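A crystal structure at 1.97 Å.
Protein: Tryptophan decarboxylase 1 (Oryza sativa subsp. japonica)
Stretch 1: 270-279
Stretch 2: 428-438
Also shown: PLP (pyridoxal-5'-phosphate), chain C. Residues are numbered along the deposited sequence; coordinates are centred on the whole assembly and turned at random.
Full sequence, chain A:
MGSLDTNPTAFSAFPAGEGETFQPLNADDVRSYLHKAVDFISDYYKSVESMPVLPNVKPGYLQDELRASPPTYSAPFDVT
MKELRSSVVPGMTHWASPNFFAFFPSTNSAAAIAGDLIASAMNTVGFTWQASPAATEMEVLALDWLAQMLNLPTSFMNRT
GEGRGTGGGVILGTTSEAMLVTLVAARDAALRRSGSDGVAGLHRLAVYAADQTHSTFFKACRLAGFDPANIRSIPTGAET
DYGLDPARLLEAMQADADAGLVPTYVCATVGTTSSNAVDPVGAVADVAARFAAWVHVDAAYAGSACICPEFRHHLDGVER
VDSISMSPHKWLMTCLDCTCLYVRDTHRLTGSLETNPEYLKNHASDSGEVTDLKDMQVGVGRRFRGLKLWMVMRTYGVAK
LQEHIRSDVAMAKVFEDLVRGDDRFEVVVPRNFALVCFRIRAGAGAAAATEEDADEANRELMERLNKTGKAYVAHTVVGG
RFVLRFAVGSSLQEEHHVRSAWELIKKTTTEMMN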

# COMPACT_ATOMS: atom_id res chain seq x y z
N VAL A 270 10.28 -17.76 9.70
CA VAL A 270 10.67 -17.70 11.10
C VAL A 270 9.48 -17.12 11.87
O VAL A 270 9.24 -15.91 11.84
CB VAL A 270 11.94 -16.87 11.31
CG1 VAL A 270 12.27 -16.77 12.81
CG2 VAL A 270 13.10 -17.49 10.55
N GLY A 271 8.74 -17.99 12.56
CA GLY A 271 7.56 -17.56 13.29
C GLY A 271 6.28 -17.72 12.49
O GLY A 271 5.63 -16.73 12.14
N THR A 272 5.88 -18.95 12.22
CA THR A 272 4.71 -19.17 11.38
C THR A 272 3.45 -18.66 12.07
O THR A 272 3.37 -18.55 13.29
CB THR A 272 4.52 -20.66 11.06
OG1 THR A 272 4.30 -21.37 12.28
CG2 THR A 272 5.73 -21.23 10.31
N THR A 273 2.43 -18.38 11.25
CA THR A 273 1.21 -17.76 11.76
C THR A 273 0.44 -18.70 12.67
O THR A 273 -0.09 -18.27 13.71
CB THR A 273 0.33 -17.33 10.58
OG1 THR A 273 1.04 -16.37 9.78
CG2 THR A 273 -0.95 -16.68 11.09
N SER A 274 0.37 -19.98 12.32
CA SER A 274 -0.45 -20.91 13.09
C SER A 274 0.13 -21.15 14.48
O SER A 274 -0.53 -20.89 15.49
CB SER A 274 -0.59 -22.24 12.33
OG SER A 274 -1.33 -23.16 13.12
N SER A 275 1.37 -21.63 14.55
CA SER A 275 1.92 -22.10 15.82
C SER A 275 3.32 -21.56 16.11
O SER A 275 3.99 -22.08 17.01
CB SER A 275 1.93 -23.64 15.85
OG SER A 275 2.93 -24.16 14.98
N ASN A 276 3.78 -20.54 15.38
CA ASN A 276 5.12 -19.98 15.57
C ASN A 276 6.21 -21.04 15.42
O ASN A 276 7.18 -21.07 16.17
CB ASN A 276 5.25 -19.28 16.92
CG ASN A 276 4.83 -17.82 16.86
OD1 ASN A 276 4.47 -17.31 15.80
ND2 ASN A 276 4.89 -17.14 18.00
N ALA A 277 6.05 -21.91 14.43
CA ALA A 277 7.15 -22.77 14.04
C ALA A 277 8.26 -21.93 13.41
O ALA A 277 8.03 -20.82 12.92
CB ALA A 277 6.67 -23.85 13.07
N VAL A 278 9.48 -22.46 13.43
CA VAL A 278 10.65 -21.75 12.91
C VAL A 278 11.41 -22.67 11.97
O VAL A 278 11.91 -23.71 12.39
CB VAL A 278 11.58 -21.26 14.03
CG1 VAL A 278 12.87 -20.74 13.43
CG2 VAL A 278 10.89 -20.18 14.88
N ASP A 279 11.49 -22.28 10.69
CA ASP A 279 12.25 -23.04 9.71
C ASP A 279 13.75 -22.83 9.94
O ASP A 279 14.18 -21.73 10.30
CB ASP A 279 11.86 -22.62 8.29
CG ASP A 279 10.41 -22.97 7.93
OD1 ASP A 279 9.78 -23.78 8.65
OD2 ASP A 279 9.89 -22.45 6.91
N VAL A 428 0.19 -27.26 23.13
CA VAL A 428 0.29 -28.14 21.97
C VAL A 428 1.69 -28.15 21.37
O VAL A 428 2.19 -29.20 20.95
CB VAL A 428 -0.78 -27.75 20.94
CG1 VAL A 428 -0.51 -28.40 19.60
CG2 VAL A 428 -2.16 -28.14 21.46
N VAL A 429 2.36 -27.00 21.30
CA VAL A 429 3.73 -26.94 20.77
C VAL A 429 4.57 -26.10 21.73
O VAL A 429 4.03 -25.36 22.56
CB VAL A 429 3.77 -26.35 19.34
CG1 VAL A 429 2.98 -27.21 18.36
CG2 VAL A 429 3.29 -24.88 19.34
N PRO A 430 5.89 -26.21 21.65
CA PRO A 430 6.74 -25.32 22.45
C PRO A 430 6.51 -23.87 22.04
O PRO A 430 6.25 -23.56 20.88
CB PRO A 430 8.17 -25.77 22.11
CG PRO A 430 8.02 -27.15 21.54
CD PRO A 430 6.68 -27.19 20.88
N ARG A 431 6.58 -22.97 23.03
CA ARG A 431 6.38 -21.54 22.80
C ARG A 431 7.73 -20.89 22.50
O ARG A 431 8.63 -20.91 23.35
CB ARG A 431 5.72 -20.89 24.02
CG ARG A 431 5.58 -19.35 23.94
CD ARG A 431 5.52 -18.72 25.34
NE ARG A 431 6.67 -19.13 26.14
CZ ARG A 431 7.91 -18.65 25.99
NH1 ARG A 431 8.16 -17.73 25.06
NH2 ARG A 431 8.89 -19.11 26.75
N ASN A 432 7.87 -20.33 21.30
CA ASN A 432 9.11 -19.64 20.93
C ASN A 432 9.07 -18.14 21.21
O ASN A 432 10.10 -17.55 21.53
CB ASN A 432 9.41 -19.85 19.44
CG ASN A 432 9.78 -21.29 19.12
OD1 ASN A 432 10.61 -21.88 19.80
ND2 ASN A 432 9.15 -21.86 18.09
N PHE A 433 7.90 -17.52 21.10
CA PHE A 433 7.80 -16.07 21.20
C PHE A 433 6.69 -15.68 22.16
O PHE A 433 6.72 -16.08 23.32
CB PHE A 433 7.63 -15.48 19.80
CG PHE A 433 8.72 -15.93 18.84
CD1 PHE A 433 10.01 -15.43 18.95
CD2 PHE A 433 8.46 -16.88 17.87
CE1 PHE A 433 11.02 -15.86 18.10
CE2 PHE A 433 9.46 -17.32 17.00
CZ PHE A 433 10.74 -16.81 17.11
N ALA A 434 5.69 -14.90 21.71
CA ALA A 434 4.64 -14.44 22.60
C ALA A 434 3.29 -15.07 22.27
O ALA A 434 2.24 -14.55 22.70
CB ALA A 434 4.54 -12.91 22.58
N LEU A 435 3.28 -16.17 21.53
CA LEU A 435 2.06 -16.90 21.20
C LEU A 435 2.09 -18.25 21.89
O LEU A 435 3.09 -18.98 21.81
CB LEU A 435 1.92 -17.08 19.68
CG LEU A 435 0.88 -18.09 19.17
CD1 LEU A 435 -0.53 -17.49 19.19
CD2 LEU A 435 1.25 -18.57 17.77
N VAL A 436 0.99 -18.59 22.57
CA VAL A 436 0.82 -19.88 23.23
C VAL A 436 -0.31 -20.62 22.53
O VAL A 436 -1.41 -20.07 22.38
CB VAL A 436 0.52 -19.72 24.73
CG1 VAL A 436 0.19 -21.07 25.35
CG2 VAL A 436 1.70 -19.08 25.44
N CYS A 437 -0.05 -21.85 22.12
CA CYS A 437 -1.08 -22.71 21.55
C CYS A 437 -1.48 -23.74 22.60
O CYS A 437 -0.62 -24.43 23.15
CB CYS A 437 -0.59 -23.40 20.27
SG CYS A 437 -0.35 -22.31 18.82
N PHE A 438 -2.78 -23.84 22.87
CA PHE A 438 -3.27 -24.69 23.95
C PHE A 438 -4.64 -25.23 23.58
O PHE A 438 -5.30 -24.71 22.67
CB PHE A 438 -3.33 -23.93 25.29
CG PHE A 438 -4.48 -22.97 25.39
CD1 PHE A 438 -4.51 -21.80 24.64
CD2 PHE A 438 -5.55 -23.23 26.23
CE1 PHE A 438 -5.57 -20.91 24.73
CE2 PHE A 438 -6.62 -22.34 26.33
CZ PHE A 438 -6.63 -21.19 25.57
N1 PLP C . 3.49 -13.93 7.05
C2 PLP C . 3.54 -14.07 8.42
C2A PLP C . 4.47 -15.04 9.08
C3 PLP C . 2.71 -13.30 9.22
O3 PLP C . 2.76 -13.44 10.58
C4 PLP C . 1.84 -12.37 8.65
C4A PLP C . 1.24 -11.29 9.49
C5 PLP C . 1.79 -12.23 7.27
C6 PLP C . 2.62 -13.02 6.47
C5A PLP C . 0.82 -11.23 6.70
O4P PLP C . 1.04 -10.94 5.34
P PLP C . 0.54 -9.53 4.69
O1P PLP C . -0.89 -9.25 5.05
O2P PLP C . 0.73 -9.64 3.20
O3P PLP C . 1.36 -8.36 5.22
O HOH W 1 5.70 -21.53 19.17
O HOH W 2 3.06 -21.31 20.07

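Contacts between segments far apart in sequence often rely on one well-placed polar anchor, a layer of apolar packing, and a few waters that fill what the protein atoms leave unsatisfied. Residues 270-279 and 428-438 of tryptophan decarboxylase 1 illustrate the pattern on a small scale, with 451 Å² buried between a tight loop and a segment that runs from loop into strand.

The direct polar link is a single hydrogen bond. Asn-432 ND2 donates to the backbone carbonyl Asn-276 O at 2.9 Å, with an N-H...O angle of 155°. The CA-to-CB bond of Asn-432 points toward the loop and its chi1 lies in the m well, so the short side chain can deliver its amide to a backbone acceptor. That acceptor is held in place by the loop's own bonding. Gly-271 N and Thr-272 N both donate to Ala-277 O at 2.9 Å, Asn-276 N donates to Thr-272 O at 2.9 Å, and Ala-277 N reaches Thr-272 OG1 at 2.8 Å. Gly-271 suits its position because its phi/psi of 94/68 would jam a CB against the preceding carbonyl oxygen.

Water extends the polar contact. Water 1 lies 2.8 Å from Ser-275 O and 2.7 Å from Pro-430 O, and it accepts a longer hydrogen bond from Asn-432 N at 3.3 Å. Water 2 lies between Ser-275 O, at 3.3 Å, and Leu-435 O, at 2.9 Å. The carbonyl of Ser-275 is thus a shared point through which solvent joins the loop to two parts of the other stretch.

Packing supplies the remainder. Phe-433, Leu-435 and Cys-437 all direct their CA-to-CB bonds toward the loop, whereas those of Ala-434 and Val-436 point away, an alternation that turns every second residue to the contact. The buried Phe-433 ring receives Val-278 at its edge, with Val-278 CG2 3.8 Å from Phe-433 CE2. The side chain of Asn-276, also pointing toward its partner, occupies the same edge and lies against Leu-435; it carries the largest area covered by the opposing stretch. Leu-435 CD2 approaches Ser-274 O at 3.7 Å, and Cys-437 SG sits 3.8 Å from Ser-275 CA. From near the start of the same stretch, Val-429 CG2 meets Ser-275 CB at 3.9 Å. Ser-275 is buried, with both groups packed on one side of its CB. The compact loop thus offers backbone as well as side chains to the apolar groups opposite.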